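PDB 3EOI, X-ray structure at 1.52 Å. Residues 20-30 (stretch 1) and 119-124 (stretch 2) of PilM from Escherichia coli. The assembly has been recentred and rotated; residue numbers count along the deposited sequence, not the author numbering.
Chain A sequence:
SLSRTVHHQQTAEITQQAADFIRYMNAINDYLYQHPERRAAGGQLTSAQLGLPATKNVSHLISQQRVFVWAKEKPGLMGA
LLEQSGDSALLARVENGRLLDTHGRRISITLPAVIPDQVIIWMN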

# COMPACT_ATOMS: atom_id res chain seq x y z
N ASP A 20 -7.27 -4.33 -4.67
CA ASP A 20 -5.92 -4.49 -5.25
C ASP A 20 -4.79 -4.35 -4.21
O ASP A 20 -3.82 -5.14 -4.18
N PHE A 21 -4.89 -3.29 -3.40
CA PHE A 21 -3.93 -3.05 -2.32
C PHE A 21 -3.84 -4.33 -1.44
O PHE A 21 -2.74 -4.83 -1.07
N ILE A 22 -4.99 -4.84 -1.01
CA ILE A 22 -4.95 -5.94 -0.04
C ILE A 22 -4.35 -7.18 -0.70
O ILE A 22 -3.57 -7.93 -0.07
N ARG A 23 -4.68 -7.38 -1.97
CA ARG A 23 -4.17 -8.55 -2.71
C ARG A 23 -2.66 -8.52 -2.81
O ARG A 23 -1.98 -9.58 -2.58
N TYR A 24 -2.12 -7.36 -3.19
CA TYR A 24 -0.67 -7.21 -3.30
C TYR A 24 0.03 -7.25 -1.94
O TYR A 24 1.07 -7.92 -1.78
N MET A 25 -0.48 -6.48 -0.97
CA MET A 25 -0.02 -6.57 0.41
C MET A 25 0.11 -8.05 0.87
O MET A 25 1.17 -8.48 1.35
N ASN A 26 -0.98 -8.81 0.77
CA ASN A 26 -0.97 -10.24 1.22
C ASN A 26 0.08 -11.04 0.46
O ASN A 26 0.83 -11.84 1.05
N ALA A 27 0.18 -10.82 -0.84
CA ALA A 27 1.17 -11.59 -1.62
C ALA A 27 2.62 -11.27 -1.23
O ALA A 27 3.49 -12.18 -1.12
N ILE A 28 2.87 -9.98 -1.00
CA ILE A 28 4.18 -9.54 -0.56
C ILE A 28 4.52 -10.03 0.83
O ILE A 28 5.63 -10.58 1.07
N ASN A 29 3.54 -9.90 1.72
CA ASN A 29 3.68 -10.33 3.10
C ASN A 29 3.95 -11.84 3.17
O ASN A 29 4.85 -12.30 3.87
N ASP A 30 3.15 -12.61 2.43
CA ASP A 30 3.33 -14.04 2.46
C ASP A 30 4.70 -14.43 1.93
O ASP A 30 5.36 -15.28 2.54
N VAL A 119 -0.35 9.48 0.61
CA VAL A 119 -0.67 8.05 0.45
C VAL A 119 -1.09 7.40 1.74
O VAL A 119 -0.76 7.88 2.83
N ILE A 120 -1.86 6.32 1.60
CA ILE A 120 -2.01 5.38 2.70
C ILE A 120 -0.98 4.29 2.54
O ILE A 120 -0.73 3.80 1.39
N ILE A 121 -0.36 3.92 3.66
CA ILE A 121 0.81 3.05 3.58
C ILE A 121 0.80 1.97 4.61
O ILE A 121 0.20 2.13 5.68
N TRP A 122 1.38 0.82 4.21
CA TRP A 122 1.55 -0.30 5.13
C TRP A 122 3.02 -0.61 5.18
O TRP A 122 3.69 -0.72 4.11
N MET A 123 3.59 -0.63 6.36
CA MET A 123 5.01 -0.90 6.49
C MET A 123 5.18 -2.09 7.43
O MET A 123 4.65 -2.04 8.55
N ASN A 124 5.87 -3.13 6.97
CA ASN A 124 5.95 -4.38 7.73
C ASN A 124 7.23 -5.16 7.39
O ASN A 124 8.21 -4.63 6.81
OXT ASN A 124 7.33 -6.35 7.67

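Residues 20-30 are part of a longer helix that runs nearly parallel to the strand of residues 119-123, their N-to-C directions 15° apart and their axes 11.0 Å apart at closest approach. Phe21, Met25, Ile28 and Asn29 point toward the strand; Ile120, Trp122 and Asn124, alternate residues, point back, while Ile121 points away. The side chains of Ile28 and Ile120 (both chi1 m, chi2 t) stop short of contact, and Ile120 is touched through its backbone O.

The aromatic contacts centre on Trp122 (chi1 t, chi2 85°). Met25, extended through chi1 and chi2 (both t) before turning at chi3 (p), lies over one face of the indole: SD sits 3.4 Å from the centroid of the Trp122 five-membered ring, and CG 3.6 Å from that of the six-membered ring. An unbranched, polarizable thioether suits this flat surface, because it can lie along both rings at once.

Apolar packing continues at Phe21 (chi1 t), with Phe21 CZ 4.1 Å from Trp122 CB. Its flat, nonpolar ring suits this buried setting, reaching across to set its edge against the strand; there Phe21 CE2 faces the backbone Ile120 O at 3.7 Å.

The only hydrogen bond between the stretches lies near their C-terminal ends. Asn29 (chi1 t) places OD1 3.3 Å from Trp122 CH2, at the indole edge, and accepts a weak hydrogen bond from Asn124 (chi1 t), with Asn124 ND2 2.9 Å from Asn29 OD1. A short amide suits this more exposed margin, offering an acceptor beside the ring.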

# COMPACT_ATOMS: atom_id res chain seq x y z
CB ASP A 20 -5.64 -3.50 -6.38
CG ASP A 20 -6.58 -3.68 -7.58
OD1 ASP A 20 -7.26 -4.71 -7.64
OD2 ASP A 20 -6.56 -2.80 -8.49
CB PHE A 21 -4.42 -1.85 -1.51
CG PHE A 21 -3.45 -1.34 -0.47
CD1 PHE A 21 -3.16 -2.10 0.69
CD2 PHE A 21 -2.81 -0.10 -0.64
CE1 PHE A 21 -2.28 -1.63 1.62
CE2 PHE A 21 -1.92 0.41 0.37
CZ PHE A 21 -1.65 -0.39 1.51
CB ILE A 22 -6.34 -6.23 0.53
CG1 ILE A 22 -6.74 -5.07 1.46
CG2 ILE A 22 -6.34 -7.53 1.32
CD1 ILE A 22 -8.18 -4.99 1.74
CB ARG A 23 -4.77 -8.55 -4.11
CG ARG A 23 -4.63 -9.84 -4.82
CD ARG A 23 -5.61 -9.86 -5.97
NE ARG A 23 -5.30 -8.82 -6.97
CZ ARG A 23 -6.11 -7.80 -7.30
NH1 ARG A 23 -7.32 -7.65 -6.73
NH2 ARG A 23 -5.70 -6.94 -8.23
CB TYR A 24 -0.29 -5.93 -4.09
CG TYR A 24 -0.42 -6.17 -5.60
CD1 TYR A 24 -1.65 -6.00 -6.21
CD2 TYR A 24 0.66 -6.62 -6.40
CE1 TYR A 24 -1.85 -6.21 -7.56
CE2 TYR A 24 0.46 -6.83 -7.81
CZ TYR A 24 -0.81 -6.62 -8.36
OH TYR A 24 -1.16 -6.85 -9.70
CB MET A 25 -0.98 -5.80 1.35
CG MET A 25 -0.58 -5.97 2.79
SD MET A 25 -1.66 -5.01 3.98
CE MET A 25 -3.14 -5.80 3.76
CB ASN A 26 -2.34 -10.88 1.06
CG ASN A 26 -3.24 -10.57 2.22
OD1 ASN A 26 -2.78 -10.45 3.34
ND2 ASN A 26 -4.52 -10.42 1.94
CB ALA A 27 0.96 -11.38 -3.10
CB ILE A 28 4.17 -7.99 -0.57
CG1 ILE A 28 4.20 -7.55 -2.02
CG2 ILE A 28 5.40 -7.46 0.13
CD1 ILE A 28 3.95 -6.05 -2.24
CB ASN A 29 2.39 -10.00 3.88
CG ASN A 29 2.60 -9.96 5.36
OD1 ASN A 29 3.62 -9.52 5.84
ND2 ASN A 29 1.60 -10.42 6.08
CB ASP A 30 2.22 -14.69 1.65
CG ASP A 30 0.83 -14.53 2.31
OD1 ASP A 30 0.75 -13.96 3.45
OD2 ASP A 30 -0.18 -14.96 1.74
CB VAL A 119 0.54 7.23 -0.18
CG1 VAL A 119 0.90 7.75 -1.56
CG2 VAL A 119 1.76 7.28 0.68
CB ILE A 120 -3.41 4.76 2.70
CG1 ILE A 120 -4.48 5.83 3.03
CG2 ILE A 120 -3.42 3.58 3.73
CD1 ILE A 120 -5.90 5.35 2.82
CB ILE A 121 2.13 3.88 3.68
CG1 ILE A 121 3.36 3.02 3.34
CG2 ILE A 121 2.23 4.56 5.06
CD1 ILE A 121 4.48 3.90 2.82
CB TRP A 122 0.75 -1.50 4.59
CG TRP A 122 0.91 -2.83 5.33
CD1 TRP A 122 0.21 -3.23 6.42
CD2 TRP A 122 1.69 -3.97 4.92
NE1 TRP A 122 0.53 -4.54 6.76
CE2 TRP A 122 1.44 -5.01 5.85
CE3 TRP A 122 2.64 -4.19 3.90
CZ2 TRP A 122 2.08 -6.26 5.78
CZ3 TRP A 122 3.25 -5.45 3.81
CH2 TRP A 122 2.96 -6.45 4.72
CB MET A 123 5.74 0.32 7.07
CG MET A 123 7.30 0.10 7.12
SD MET A 123 8.28 1.32 8.11
CE MET A 123 7.62 0.71 9.66
CB ASN A 124 4.74 -5.26 7.41
CG ASN A 124 4.56 -6.43 8.41
OD1 ASN A 124 4.69 -6.25 9.62
ND2 ASN A 124 4.32 -7.64 7.89